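Local coordinates for protein BtGH115A (Bacteroides thetaiotaomicron, PDB 5BY3) that acts as a family GH115 4-O-methyl-alpha-glucuronidase with specificity for decorated arabinogalactans, at residues 413-418 / 448-453. Residues are numbered along the deposited sequence; the frame is centred on the assembly and turned at random.
Sequences LIYQQM and MDMAWN
With chi2 extended at 173°, the selenomethionine M450 runs straight out from its helix, then bends at chi3 to lay its CE methyl against Y415, where a chi1 of 180° sets CG beside the carbonyl carbon, so that ring atom CD1 and the residue's own O meet the same methyl. The pair illustrates how neighbouring outer helices of a TIM barrel, the fold of the GH115 family region, can be bridged by one long, unbranched side chain. Helix 411-423 is the crossover helix of the beta-alpha-beta unit formed with the parallel strands 388-393 and 429-433, and helix 441-452 follows the latter strand.

Even where M450 and M418 bring the backbones near, their CA atoms stay 7.9 Å apart, so the selenomethionine has to span most of the gap. The SE and CE atoms of M450 do the touching. M450 CE packs 3.5 Å from Y415 CD1. M450 SE sits 5.3 Å from the centroid of the Y415 ring, 74° off the ring normal, an oblique Met-aromatic contact. The two side chains cross at about a right angle. M450 SE also lies 4.0 Å from Y415 CA, which places the selenium close to the backbone of helix 411-423 as well as to the ring.

M418, one helical turn further on, meets the same methyl through its CB; its own chain then bends at chi2 and chi3, leading the M418 selenium away from helix 441-452. M418 and M450 both touch W430 of strand 429-433, so the join between the helices also rests on the barrel wall. The Y415 hydroxyl makes a hydrogen bond to S458 of helix 454-459, tethering the far end of the ring. The M450 CE methyl lies 3.5 Å from Y415 O and 3.6 Å from M418 CB.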
ATOM      1  N   LEU A 413      -9.769  -2.947  -2.924  1.00 38.91           N
ATOM      2  CA  LEU A 413      -9.286  -2.212  -4.078  1.00 36.73           C
ATOM      3  C   LEU A 413      -7.800  -2.538  -4.245  1.00 39.65           C
ATOM      4  O   LEU A 413      -7.323  -2.765  -5.379  1.00 36.95           O
ATOM      5  CB  LEU A 413      -9.579  -0.708  -3.961  1.00 34.19           C
ATOM      6  CG  LEU A 413      -8.757   0.268  -4.840  1.00 39.73           C
ATOM      7  CD1 LEU A 413      -9.157   0.173  -6.320  1.00 29.56           C
ATOM      8  CD2 LEU A 413      -8.850   1.695  -4.311  1.00 33.48           C
ATOM      9  N   ILE A 414      -7.085  -2.581  -3.123  1.00 34.52           N
ATOM     10  CA  ILE A 414      -5.724  -2.994  -3.150  1.00 35.88           C
ATOM     11  C   ILE A 414      -5.729  -4.383  -3.793  1.00 41.23           C
ATOM     12  O   ILE A 414      -5.053  -4.576  -4.818  1.00 43.37           O
ATOM     13  CB  ILE A 414      -5.072  -2.963  -1.753  1.00 35.41           C
ATOM     14  CG1 ILE A 414      -5.025  -1.528  -1.228  1.00 33.38           C
ATOM     15  CG2 ILE A 414      -3.659  -3.596  -1.738  1.00 32.46           C
ATOM     16  CD1 ILE A 414      -4.737  -1.528   0.266  1.00 33.82           C
ATOM     17  N   TYR A 415      -6.507  -5.316  -3.224  1.00 42.29           N
ATOM     18  CA  TYR A 415      -6.596  -6.666  -3.763  1.00 40.52           C
ATOM     19  C   TYR A 415      -6.809  -6.688  -5.265  1.00 43.95           C
ATOM     20  O   TYR A 415      -5.974  -7.267  -5.979  1.00 39.89           O
ATOM     21  CB  TYR A 415      -7.695  -7.497  -3.135  1.00 39.76           C
ATOM     22  CG  TYR A 415      -7.735  -8.882  -3.744  1.00 39.90           C
ATOM     23  CD1 TYR A 415      -6.691  -9.767  -3.533  1.00 40.51           C
ATOM     24  CD2 TYR A 415      -8.794  -9.296  -4.578  1.00 45.27           C
ATOM     25  CE1 TYR A 415      -6.672 -11.027  -4.130  1.00 43.74           C
ATOM     26  CE2 TYR A 415      -8.811 -10.583  -5.161  1.00 43.56           C
ATOM     27  CZ  TYR A 415      -7.737 -11.435  -4.924  1.00 45.54           C
ATOM     28  OH  TYR A 415      -7.691 -12.700  -5.455  1.00 50.15           O
ATOM     29  N   GLN A 416      -7.902  -6.068  -5.745  1.00 44.05           N
ATOM     30  CA  GLN A 416      -8.244  -6.228  -7.144  1.00 45.67           C
ATOM     31  C   GLN A 416      -7.236  -5.613  -8.121  1.00 45.57           C
ATOM     32  O   GLN A 416      -7.038  -6.149  -9.210  1.00 57.19           O
ATOM     33  CB  GLN A 416      -9.697  -5.869  -7.459  1.00 43.29           C
ATOM     34  CG  GLN A 416      -9.970  -4.465  -7.983  1.00 55.54           C
ATOM     35  CD  GLN A 416      -9.723  -4.233  -9.476  1.00 50.71           C
ATOM     36  OE1 GLN A 416      -9.970  -5.076 -10.344  1.00 51.51           O
ATOM     37  NE2 GLN A 416      -9.254  -3.048  -9.770  1.00 58.37           N
ATOM     38  N   GLN A 417      -6.620  -4.506  -7.736  1.00 39.29           N
ATOM     39  CA  GLN A 417      -5.637  -3.881  -8.562  1.00 39.13           C
ATOM     40  C   GLN A 417      -4.361  -4.701  -8.610  1.00 41.92           C
ATOM     41  O   GLN A 417      -3.794  -4.876  -9.693  1.00 39.44           O
ATOM     42  CB  GLN A 417      -5.361  -2.446  -8.116  1.00 39.51           C
ATOM     43  CG  GLN A 417      -6.428  -1.431  -8.558  1.00 36.06           C
ATOM     44  CD  GLN A 417      -6.443  -1.236 -10.075  1.00 39.11           C
ATOM     45  OE1 GLN A 417      -7.465  -1.487 -10.743  1.00 36.47           O
ATOM     46  NE2 GLN A 417      -5.291  -0.805 -10.634  1.00 37.13           N
HETATM   47  N   MSE A 418      -3.941  -5.226  -7.460  1.00 39.78           N
HETATM   48  CA  MSE A 418      -2.631  -5.872  -7.339  1.00 42.83           C
HETATM   49  C   MSE A 418      -2.683  -7.288  -7.859  1.00 42.09           C
HETATM   50  O   MSE A 418      -1.702  -7.771  -8.416  1.00 45.10           O
HETATM   51  CB  MSE A 418      -2.029  -5.869  -5.917  1.00 39.28           C
HETATM   52  CG  MSE A 418      -1.728  -4.486  -5.388  1.00 38.65           C
HETATM   53 SE   MSE A 418      -0.533  -3.437  -6.541  1.00 40.75          SE
HETATM   54  CE  MSE A 418       1.024  -4.641  -6.433  1.00 33.61           C
HETATM   55  N   MSE A 448       2.027  -7.201   1.481  1.00 36.07           N
HETATM   56  CA  MSE A 448       3.248  -8.009   1.633  1.00 37.89           C
HETATM   57  C   MSE A 448       2.937  -9.469   1.543  1.00 36.29           C
HETATM   58  O   MSE A 448       3.761 -10.222   1.005  1.00 38.69           O
HETATM   59  CB  MSE A 448       4.101  -7.729   2.883  1.00 37.54           C
HETATM   60  CG  MSE A 448       4.709  -6.329   2.898  1.00 42.27           C
HETATM   61 SE   MSE A 448       5.758  -5.867   1.286  1.00 43.95          SE
HETATM   62  CE  MSE A 448       5.352  -3.960   1.320  1.00 36.88           C
ATOM     63  N   ASP A 449       1.771  -9.864   2.065  1.00 34.82           N
ATOM     64  CA  ASP A 449       1.210 -11.215   1.866  1.00 39.08           C
ATOM     65  C   ASP A 449       0.974 -11.524   0.395  1.00 41.83           C
ATOM     66  O   ASP A 449       1.295 -12.628  -0.056  1.00 43.11           O
ATOM     67  CB  ASP A 449      -0.111 -11.428   2.633  1.00 36.74           C
ATOM     68  CG  ASP A 449       0.091 -11.630   4.147  1.00 39.21           C
ATOM     69  OD1 ASP A 449       1.233 -11.880   4.576  1.00 43.85           O
ATOM     70  OD2 ASP A 449      -0.893 -11.523   4.916  1.00 35.00           O
HETATM   71  N   MSE A 450       0.414 -10.548  -0.339  1.00 41.79           N
HETATM   72  CA  MSE A 450       0.142 -10.708  -1.765  1.00 43.67           C
HETATM   73  C   MSE A 450       1.427 -11.032  -2.468  1.00 44.01           C
HETATM   74  O   MSE A 450       1.508 -12.031  -3.168  1.00 49.11           O
HETATM   75  CB  MSE A 450      -0.586  -9.507  -2.330  1.00 41.61           C
HETATM   76  CG  MSE A 450      -2.056  -9.763  -2.049  1.00 39.76           C
HETATM   77 SE   MSE A 450      -3.115  -8.185  -2.527  1.00 35.79          SE
HETATM   78  CE  MSE A 450      -3.367  -8.885  -4.360  1.00 36.07           C
ATOM     79  N   ALA A 451       2.451 -10.249  -2.165  1.00 41.34           N
ATOM     80  CA  ALA A 451       3.751 -10.283  -2.821  1.00 43.44           C
ATOM     81  C   ALA A 451       4.520 -11.521  -2.429  1.00 47.08           C
ATOM     82  O   ALA A 451       5.359 -11.997  -3.200  1.00 48.16           O
ATOM     83  CB  ALA A 451       4.551  -9.025  -2.480  1.00 41.15           C
ATOM     84  N   TRP A 452       4.230 -12.045  -1.238  1.00 47.16           N
ATOM     85  CA  TRP A 452       4.918 -13.235  -0.766  1.00 41.37           C
ATOM     86  C   TRP A 452       4.277 -14.519  -1.283  1.00 44.30           C
ATOM     87  O   TRP A 452       4.999 -15.448  -1.677  1.00 49.52           O
ATOM     88  CB  TRP A 452       5.083 -13.256   0.752  1.00 39.60           C
ATOM     89  CG  TRP A 452       5.693 -14.577   1.226  1.00 41.12           C
ATOM     90  CD1 TRP A 452       5.026 -15.628   1.751  1.00 37.56           C
ATOM     91  CD2 TRP A 452       7.072 -14.977   1.151  1.00 37.39           C
ATOM     92  NE1 TRP A 452       5.890 -16.640   2.051  1.00 38.30           N
ATOM     93  CE2 TRP A 452       7.153 -16.279   1.681  1.00 36.83           C
ATOM     94  CE3 TRP A 452       8.242 -14.362   0.675  1.00 38.26           C
ATOM     95  CZ2 TRP A 452       8.358 -17.008   1.737  1.00 34.03           C
ATOM     96  CZ3 TRP A 452       9.463 -15.075   0.758  1.00 32.63           C
ATOM     97  CH2 TRP A 452       9.499 -16.387   1.272  1.00 30.01           C
ATOM     98  N   ASN A 453       2.940 -14.586  -1.253  1.00 43.92           N
ATOM     99  CA  ASN A 453       2.190 -15.756  -1.710  1.00 38.66           C
ATOM    100  C   ASN A 453       0.818 -15.337  -2.149  1.00 41.82           C
ATOM    101  O   ASN A 453      -0.120 -15.353  -1.354  1.00 47.99           O
ATOM    102  CB  ASN A 453       2.085 -16.818  -0.616  1.00 39.82           C
ATOM    103  CG  ASN A 453       1.577 -18.174  -1.131  1.00 45.35           C
ATOM    104  OD1 ASN A 453       0.941 -18.289  -2.203  1.00 43.76           O
ATOM    105  ND2 ASN A 453       1.869 -19.220  -0.365  1.00 45.61           N
TER